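Local coordinates for protein isochorismatase hydrolase (Alkaliphilus metalliredigens, PDB 3HB7) that probably works as a hydrolase of the isochorismatase family, among the cysteine hydrolases, though its substrate is not established, at residues Ala6-Phe19 and Gly50-His62. Numbering follows the deposited sequence.
Sequences AKHAILVIDMLNDF and GDDIHLVHIQEAH
Asp14 and Glu60 meet where two parallel strands end: Asp14 OD1 accepts the backbone N-H of Glu60 at 2.9 Å from its N, on the syn side and 24° out of the carboxylate plane. Asp14 N in turn donates to Ile58 O at 2.9 Å, so one aspartate uses both backbone and carboxylate to continue the ladder just past the strand. Its CG, beside the backbone N (chi1 -77°), carries OD1 to the neighbouring strand, while OD2 forms a salt bridge with Lys100. As in related cysteine hydrolases, this Asp-Lys pair probably belongs to the catalytic Cys-Asp-Lys triad.

Six further backbone bonds run between 8-13 and 52-58. His8, Ile10 and Val12 each donate and accept, straddling Ile53, Leu55 and His57 in the alternating pattern of a parallel sheet. Beta-branched Val and Ile suit these extended, buried positions. On the face bearing Leu11, Val56 and Ile58, Leu11 CD2 lies alongside Val56 CB at 3.6 Å, and Ile58 CD1 reaches Leu11 CB at 3.9 Å. On the other face, Ile10 CD1 touches Ile53 CG2 (3.7 Å), and Leu55 CD2 comes to Ile10 CB (3.9 Å).

Lys7, extended beyond CG, lays its aliphatic CE 3.2 Å from Asp51 O and near the ring of His54, whose ND1 is hydrogen-bonded to Tyr114 OH. At the opposite end Leu16 CD2 packs against Gln59 CB at 3.7 Å, while the Phe19 ring presents its edge to the Glu60 carboxylate.

In the six-stranded parallel sheet, 8-13 lies between 53-60 and 122-126, while 96-100 flanks 53-60 on its far side. Helix 35-47 belongs to the right-handed beta-alpha-beta crossover linking the pair; its Phe42 covers Val12 and Leu55, and its Trp44 and Val45 cover Ile53.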
ATOM      1  N   ALA E   6     -39.869 -19.496  38.480  1.00 28.61           N
ATOM      2  CA  ALA E   6     -38.702 -19.140  37.697  1.00 28.82           C
ATOM      3  C   ALA E   6     -37.476 -19.884  38.172  1.00 28.61           C
ATOM      4  O   ALA E   6     -37.071 -19.734  39.290  1.00 28.84           O
ATOM      5  CB  ALA E   6     -38.476 -17.670  37.751  1.00 28.76           C
ATOM      6  N   LYS E   7     -36.912 -20.708  37.307  1.00 28.32           N
ATOM      7  CA  LYS E   7     -35.744 -21.488  37.628  1.00 27.94           C
ATOM      8  C   LYS E   7     -34.689 -21.300  36.574  1.00 27.44           C
ATOM      9  O   LYS E   7     -34.979 -21.290  35.421  1.00 27.72           O
ATOM     10  CB  LYS E   7     -36.116 -22.947  37.732  1.00 28.14           C
ATOM     11  CG  LYS E   7     -35.847 -23.554  39.053  1.00 29.30           C
ATOM     12  CD  LYS E   7     -36.000 -25.027  38.977  1.00 30.98           C
ATOM     13  CE  LYS E   7     -35.672 -25.678  40.282  1.00 32.07           C
ATOM     14  NZ  LYS E   7     -36.234 -27.043  40.362  1.00 32.82           N
ATOM     15  N   HIS E   8     -33.456 -21.179  37.000  1.00 26.91           N
ATOM     16  CA  HIS E   8     -32.360 -20.811  36.148  1.00 26.24           C
ATOM     17  C   HIS E   8     -31.238 -21.806  36.213  1.00 26.31           C
ATOM     18  O   HIS E   8     -30.942 -22.348  37.249  1.00 25.71           O
ATOM     19  CB  HIS E   8     -31.765 -19.500  36.600  1.00 26.25           C
ATOM     20  CG  HIS E   8     -32.566 -18.307  36.228  1.00 25.66           C
ATOM     21  ND1 HIS E   8     -32.029 -17.048  36.197  1.00 24.73           N
ATOM     22  CD2 HIS E   8     -33.863 -18.175  35.892  1.00 26.00           C
ATOM     23  CE1 HIS E   8     -32.962 -16.189  35.853  1.00 25.35           C
ATOM     24  NE2 HIS E   8     -34.083 -16.849  35.659  1.00 25.73           N
ATOM     25  N   ALA E   9     -30.589 -21.999  35.078  1.00 25.91           N
ATOM     26  CA  ALA E   9     -29.358 -22.742  35.010  1.00 25.63           C
ATOM     27  C   ALA E   9     -28.266 -21.842  34.506  1.00 25.45           C
ATOM     28  O   ALA E   9     -28.429 -21.120  33.555  1.00 25.42           O
ATOM     29  CB  ALA E   9     -29.505 -23.910  34.130  1.00 25.33           C
ATOM     30  N   ILE E  10     -27.137 -21.897  35.160  1.00 25.27           N
ATOM     31  CA  ILE E  10     -26.029 -21.096  34.767  1.00 24.98           C
ATOM     32  C   ILE E  10     -25.016 -22.022  34.205  1.00 24.46           C
ATOM     33  O   ILE E  10     -24.574 -22.908  34.872  1.00 24.21           O
ATOM     34  CB  ILE E  10     -25.452 -20.390  35.974  1.00 25.39           C
ATOM     35  CG1 ILE E  10     -26.502 -19.464  36.546  1.00 26.18           C
ATOM     36  CG2 ILE E  10     -24.220 -19.615  35.617  1.00 25.26           C
ATOM     37  CD1 ILE E  10     -26.037 -18.673  37.670  1.00 27.82           C
ATOM     38  N   LEU E  11     -24.649 -21.803  32.957  1.00 23.62           N
ATOM     39  CA  LEU E  11     -23.739 -22.690  32.281  1.00 22.74           C
ATOM     40  C   LEU E  11     -22.353 -22.122  32.302  1.00 22.19           C
ATOM     41  O   LEU E  11     -22.120 -21.049  31.856  1.00 21.56           O
ATOM     42  CB  LEU E  11     -24.193 -22.927  30.853  1.00 22.41           C
ATOM     43  CG  LEU E  11     -25.665 -23.255  30.750  1.00 22.71           C
ATOM     44  CD1 LEU E  11     -26.129 -23.371  29.347  1.00 23.21           C
ATOM     45  CD2 LEU E  11     -25.958 -24.485  31.473  1.00 21.10           C
ATOM     46  N   VAL E  12     -21.425 -22.870  32.838  1.00 22.07           N
ATOM     47  CA  VAL E  12     -20.091 -22.395  32.934  1.00 22.38           C
ATOM     48  C   VAL E  12     -19.297 -23.134  31.915  1.00 22.88           C
ATOM     49  O   VAL E  12     -19.127 -24.316  31.999  1.00 22.77           O
ATOM     50  CB  VAL E  12     -19.559 -22.634  34.328  1.00 22.30           C
ATOM     51  CG1 VAL E  12     -18.215 -22.066  34.476  1.00 22.09           C
ATOM     52  CG2 VAL E  12     -20.464 -22.034  35.305  1.00 21.35           C
ATOM     53  N   ILE E  13     -18.831 -22.401  30.925  1.00 23.25           N
ATOM     54  CA  ILE E  13     -18.334 -23.011  29.729  1.00 23.20           C
ATOM     55  C   ILE E  13     -16.855 -22.949  29.559  1.00 23.26           C
ATOM     56  O   ILE E  13     -16.288 -21.930  29.351  1.00 23.46           O
ATOM     57  CB  ILE E  13     -18.993 -22.390  28.508  1.00 23.16           C
ATOM     58  CG1 ILE E  13     -20.459 -22.756  28.462  1.00 22.05           C
ATOM     59  CG2 ILE E  13     -18.344 -22.863  27.286  1.00 22.02           C
ATOM     60  CD1 ILE E  13     -21.279 -21.739  27.863  1.00 23.03           C
ATOM     61  N   ASP E  14     -16.260 -24.107  29.644  1.00 23.61           N
ATOM     62  CA  ASP E  14     -14.877 -24.328  29.326  1.00 24.04           C
ATOM     63  C   ASP E  14     -13.822 -23.600  30.131  1.00 24.40           C
ATOM     64  O   ASP E  14     -12.761 -23.337  29.641  1.00 24.60           O
ATOM     65  CB  ASP E  14     -14.653 -24.106  27.849  1.00 24.13           C
ATOM     66  CG  ASP E  14     -15.138 -25.250  27.017  1.00 25.02           C
ATOM     67  OD1 ASP E  14     -15.441 -26.308  27.552  1.00 24.20           O
ATOM     68  OD2 ASP E  14     -15.198 -25.094  25.806  1.00 25.67           O
HETATM   69  N   MSE E  15     -14.078 -23.346  31.391  1.00 24.49           N
HETATM   70  CA  MSE E  15     -13.068 -22.745  32.208  1.00 24.99           C
HETATM   71  C   MSE E  15     -12.203 -23.874  32.660  1.00 24.48           C
HETATM   72  O   MSE E  15     -12.362 -24.388  33.726  1.00 24.87           O
HETATM   73  CB  MSE E  15     -13.705 -22.053  33.385  1.00 25.37           C
HETATM   74  CG  MSE E  15     -14.652 -20.919  33.004  1.00 28.74           C
HETATM   75 SE   MSE E  15     -13.917 -19.453  32.079  1.00 37.80          SE
HETATM   76  CE  MSE E  15     -12.852 -18.771  33.474  1.00 33.10           C
ATOM     77  N   LEU E  16     -11.267 -24.236  31.805  1.00 23.81           N
ATOM     78  CA  LEU E  16     -10.489 -25.441  31.909  1.00 23.27           C
ATOM     79  C   LEU E  16      -9.002 -25.175  31.948  1.00 23.21           C
ATOM     80  O   LEU E  16      -8.558 -24.117  31.623  1.00 22.92           O
ATOM     81  CB  LEU E  16     -10.784 -26.354  30.741  1.00 22.49           C
ATOM     82  CG  LEU E  16     -12.209 -26.558  30.289  1.00 22.15           C
ATOM     83  CD1 LEU E  16     -12.234 -27.480  29.102  1.00 20.48           C
ATOM     84  CD2 LEU E  16     -12.993 -27.126  31.385  1.00 20.90           C
ATOM     85  N   ASN E  17      -8.253 -26.181  32.353  1.00 23.57           N
ATOM     86  CA  ASN E  17      -6.849 -26.055  32.632  1.00 24.08           C
ATOM     87  C   ASN E  17      -6.111 -25.662  31.392  1.00 24.64           C
ATOM     88  O   ASN E  17      -5.164 -24.906  31.449  1.00 24.85           O
ATOM     89  CB  ASN E  17      -6.283 -27.332  33.243  1.00 23.77           C
ATOM     90  CG  ASN E  17      -6.673 -27.509  34.681  1.00 23.28           C
ATOM     91  OD1 ASN E  17      -7.062 -26.586  35.341  1.00 22.40           O
ATOM     92  ND2 ASN E  17      -6.595 -28.714  35.157  1.00 24.28           N
ATOM     93  N   ASP E  18      -6.545 -26.203  30.270  1.00 25.07           N
ATOM     94  CA  ASP E  18      -5.960 -25.895  28.984  1.00 25.29           C
ATOM     95  C   ASP E  18      -6.130 -24.470  28.527  1.00 25.26           C
ATOM     96  O   ASP E  18      -5.299 -23.946  27.843  1.00 25.15           O
ATOM     97  CB  ASP E  18      -6.487 -26.824  27.923  1.00 25.66           C
ATOM     98  CG  ASP E  18      -5.646 -28.031  27.762  1.00 26.61           C
ATOM     99  OD1 ASP E  18      -4.504 -27.987  28.172  1.00 27.91           O
ATOM    100  OD2 ASP E  18      -6.110 -29.031  27.229  1.00 27.20           O
ATOM    101  N   PHE E  19      -7.258 -23.872  28.836  1.00 25.39           N
ATOM    102  CA  PHE E  19      -7.560 -22.576  28.296  1.00 25.81           C
ATOM    103  C   PHE E  19      -7.417 -21.416  29.241  1.00 25.99           C
ATOM    104  O   PHE E  19      -7.320 -20.291  28.809  1.00 25.84           O
ATOM    105  CB  PHE E  19      -8.974 -22.554  27.744  1.00 25.77           C
ATOM    106  CG  PHE E  19      -9.288 -23.684  26.847  1.00 26.00           C
ATOM    107  CD1 PHE E  19      -8.470 -23.999  25.816  1.00 26.21           C
ATOM    108  CD2 PHE E  19     -10.408 -24.429  27.042  1.00 26.25           C
ATOM    109  CE1 PHE E  19      -8.768 -25.016  25.007  1.00 25.94           C
ATOM    110  CE2 PHE E  19     -10.693 -25.447  26.236  1.00 26.04           C
ATOM    111  CZ  PHE E  19      -9.874 -25.740  25.220  1.00 26.20           C
ATOM    112  N   GLY E  50     -32.398 -22.486  48.890  1.00 36.28           N
ATOM    113  CA  GLY E  50     -33.302 -22.907  47.849  1.00 35.45           C
ATOM    114  C   GLY E  50     -32.636 -23.466  46.617  1.00 34.84           C
ATOM    115  O   GLY E  50     -31.423 -23.542  46.534  1.00 34.85           O
ATOM    116  N   ASP E  51     -33.457 -23.909  45.685  1.00 34.00           N
ATOM    117  CA  ASP E  51     -32.964 -24.532  44.486  1.00 33.38           C
ATOM    118  C   ASP E  51     -33.303 -23.804  43.193  1.00 32.56           C
ATOM    119  O   ASP E  51     -33.405 -24.414  42.158  1.00 32.28           O
ATOM    120  CB  ASP E  51     -33.445 -25.956  44.417  1.00 33.58           C
ATOM    121  CG  ASP E  51     -32.476 -26.827  43.731  1.00 34.59           C
ATOM    122  OD1 ASP E  51     -31.334 -26.375  43.560  1.00 35.56           O
ATOM    123  OD2 ASP E  51     -32.847 -27.951  43.361  1.00 35.95           O
ATOM    124  N   ASP E  52     -33.518 -22.510  43.280  1.00 31.43           N
ATOM    125  CA  ASP E  52     -33.920 -21.726  42.138  1.00 30.73           C
ATOM    126  C   ASP E  52     -32.868 -21.665  41.040  1.00 29.80           C
ATOM    127  O   ASP E  52     -33.195 -21.620  39.884  1.00 29.20           O
ATOM    128  CB  ASP E  52     -34.337 -20.330  42.581  1.00 31.03           C
ATOM    129  CG  ASP E  52     -35.705 -20.304  43.172  1.00 31.34           C
ATOM    130  OD1 ASP E  52     -36.239 -21.378  43.465  1.00 32.93           O
ATOM    131  OD2 ASP E  52     -36.251 -19.216  43.345  1.00 31.68           O
ATOM    132  N   ILE E  53     -31.604 -21.649  41.434  1.00 28.93           N
ATOM    133  CA  ILE E  53     -30.518 -21.526  40.498  1.00 28.03           C
ATOM    134  C   ILE E  53     -29.473 -22.620  40.544  1.00 27.76           C
ATOM    135  O   ILE E  53     -28.838 -22.826  41.542  1.00 27.05           O
ATOM    136  CB  ILE E  53     -29.857 -20.203  40.676  1.00 27.97           C
ATOM    137  CG1 ILE E  53     -30.881 -19.130  40.351  1.00 27.93           C
ATOM    138  CG2 ILE E  53     -28.678 -20.108  39.785  1.00 27.44           C
ATOM    139  CD1 ILE E  53     -30.650 -17.822  40.977  1.00 27.28           C
ATOM    140  N   HIS E  54     -29.292 -23.300  39.418  1.00 27.15           N
ATOM    141  CA  HIS E  54     -28.371 -24.406  39.314  1.00 26.93           C
ATOM    142  C   HIS E  54     -27.101 -24.016  38.618  1.00 26.56           C
ATOM    143  O   HIS E  54     -27.105 -23.177  37.769  1.00 27.06           O
ATOM    144  CB  HIS E  54     -28.971 -25.523  38.500  1.00 27.12           C
ATOM    145  CG  HIS E  54     -30.194 -26.134  39.091  1.00 28.13           C
ATOM    146  ND1 HIS E  54     -30.520 -27.454  38.906  1.00 28.31           N
ATOM    147  CD2 HIS E  54     -31.186 -25.605  39.833  1.00 28.87           C
ATOM    148  CE1 HIS E  54     -31.651 -27.718  39.520  1.00 28.37           C
ATOM    149  NE2 HIS E  54     -32.076 -26.612  40.091  1.00 29.18           N
ATOM    150  N   LEU E  55     -26.022 -24.689  38.959  1.00 25.67           N
ATOM    151  CA  LEU E  55     -24.769 -24.526  38.283  1.00 24.68           C
ATOM    152  C   LEU E  55     -24.534 -25.756  37.439  1.00 24.27           C
ATOM    153  O   LEU E  55     -24.660 -26.853  37.924  1.00 24.27           O
ATOM    154  CB  LEU E  55     -23.651 -24.432  39.290  1.00 24.73           C
ATOM    155  CG  LEU E  55     -23.306 -23.090  39.887  1.00 25.39           C
ATOM    156  CD1 LEU E  55     -21.911 -23.127  40.424  1.00 24.25           C
ATOM    157  CD2 LEU E  55     -23.459 -22.028  38.873  1.00 25.88           C
ATOM    158  N   VAL E  56     -24.215 -25.553  36.169  1.00 23.45           N
ATOM    159  CA  VAL E  56     -23.882 -26.611  35.242  1.00 22.42           C
ATOM    160  C   VAL E  56     -22.516 -26.332  34.673  1.00 22.17           C
ATOM    161  O   VAL E  56     -22.269 -25.277  34.178  1.00 21.93           O
ATOM    162  CB  VAL E  56     -24.886 -26.654  34.123  1.00 22.52           C
ATOM    163  CG1 VAL E  56     -24.684 -27.837  33.269  1.00 21.77           C
ATOM    164  CG2 VAL E  56     -26.240 -26.632  34.655  1.00 21.99           C
ATOM    165  N   HIS E  57     -21.618 -27.285  34.745  1.00 21.82           N
ATOM    166  CA  HIS E  57     -20.277 -27.070  34.251  1.00 21.65           C
ATOM    167  C   HIS E  57     -20.032 -27.848  32.977  1.00 21.47           C
ATOM    168  O   HIS E  57     -20.238 -29.035  32.916  1.00 21.19           O
ATOM    169  CB  HIS E  57     -19.236 -27.474  35.281  1.00 21.84           C
ATOM    170  CG  HIS E  57     -19.516 -26.978  36.660  1.00 22.81           C
ATOM    171  ND1 HIS E  57     -18.873 -25.895  37.204  1.00 22.91           N
ATOM    172  CD2 HIS E  57     -20.356 -27.430  37.612  1.00 22.73           C
ATOM    173  CE1 HIS E  57     -19.325 -25.685  38.418  1.00 22.76           C
ATOM    174  NE2 HIS E  57     -20.227 -26.601  38.689  1.00 24.07           N
ATOM    175  N   ILE E  58     -19.594 -27.147  31.955  1.00 20.89           N
ATOM    176  CA  ILE E  58     -19.435 -27.738  30.664  1.00 20.22           C
ATOM    177  C   ILE E  58     -18.002 -27.748  30.233  1.00 20.67           C
ATOM    178  O   ILE E  58     -17.360 -26.737  30.181  1.00 20.56           O
ATOM    179  CB  ILE E  58     -20.304 -27.022  29.676  1.00 20.06           C
ATOM    180  CG1 ILE E  58     -21.730 -27.127  30.153  1.00 19.86           C
ATOM    181  CG2 ILE E  58     -20.196 -27.655  28.337  1.00 18.56           C
ATOM    182  CD1 ILE E  58     -22.614 -26.214  29.540  1.00 19.29           C
ATOM    183  N   GLN E  59     -17.506 -28.923  29.928  1.00 20.66           N
ATOM    184  CA  GLN E  59     -16.138 -29.087  29.546  1.00 21.42           C
ATOM    185  C   GLN E  59     -15.988 -29.778  28.216  1.00 21.81           C
ATOM    186  O   GLN E  59     -16.582 -30.785  27.973  1.00 21.84           O
ATOM    187  CB  GLN E  59     -15.386 -29.869  30.611  1.00 21.24           C
ATOM    188  CG  GLN E  59     -15.662 -31.314  30.593  1.00 21.97           C
ATOM    189  CD  GLN E  59     -15.054 -32.068  31.722  1.00 21.77           C
ATOM    190  OE1 GLN E  59     -13.931 -31.834  32.068  1.00 23.24           O
ATOM    191  NE2 GLN E  59     -15.801 -32.940  32.319  1.00 20.71           N
ATOM    192  N   GLU E  60     -15.144 -29.219  27.378  1.00 22.43           N
ATOM    193  CA  GLU E  60     -14.773 -29.826  26.129  1.00 22.84           C
ATOM    194  C   GLU E  60     -13.950 -31.035  26.441  1.00 22.93           C
ATOM    195  O   GLU E  60     -13.057 -30.967  27.238  1.00 22.92           O
ATOM    196  CB  GLU E  60     -13.952 -28.845  25.321  1.00 22.85           C
ATOM    197  CG  GLU E  60     -13.380 -29.385  24.064  1.00 23.84           C
ATOM    198  CD  GLU E  60     -12.738 -28.316  23.218  1.00 25.09           C
ATOM    199  OE1 GLU E  60     -11.539 -28.374  23.005  1.00 26.45           O
ATOM    200  OE2 GLU E  60     -13.429 -27.407  22.779  1.00 26.32           O
ATOM    201  N   ALA E  61     -14.301 -32.147  25.827  1.00 22.58           N
ATOM    202  CA  ALA E  61     -13.650 -33.409  26.040  1.00 22.88           C
ATOM    203  C   ALA E  61     -13.539 -34.257  24.785  1.00 23.34           C
ATOM    204  O   ALA E  61     -14.254 -35.195  24.635  1.00 23.48           O
ATOM    205  CB  ALA E  61     -14.362 -34.161  27.107  1.00 22.17           C
ATOM    206  N   HIS E  62     -12.624 -33.936  23.904  1.00 24.23           N
ATOM    207  CA  HIS E  62     -12.536 -34.619  22.638  1.00 25.12           C
ATOM    208  C   HIS E  62     -12.003 -36.006  22.798  1.00 25.61           C
ATOM    209  O   HIS E  62     -11.377 -36.307  23.765  1.00 25.75           O
ATOM    210  CB  HIS E  62     -11.645 -33.852  21.686  1.00 24.96           C
ATOM    211  CG  HIS E  62     -12.260 -32.600  21.172  1.00 25.75           C
ATOM    212  ND1 HIS E  62     -12.984 -32.553  20.012  1.00 26.29           N
ATOM    213  CD2 HIS E  62     -12.270 -31.350  21.665  1.00 26.76           C
ATOM    214  CE1 HIS E  62     -13.414 -31.331  19.809  1.00 26.04           C
ATOM    215  NE2 HIS E  62     -12.992 -30.579  20.798  1.00 26.88           N
TER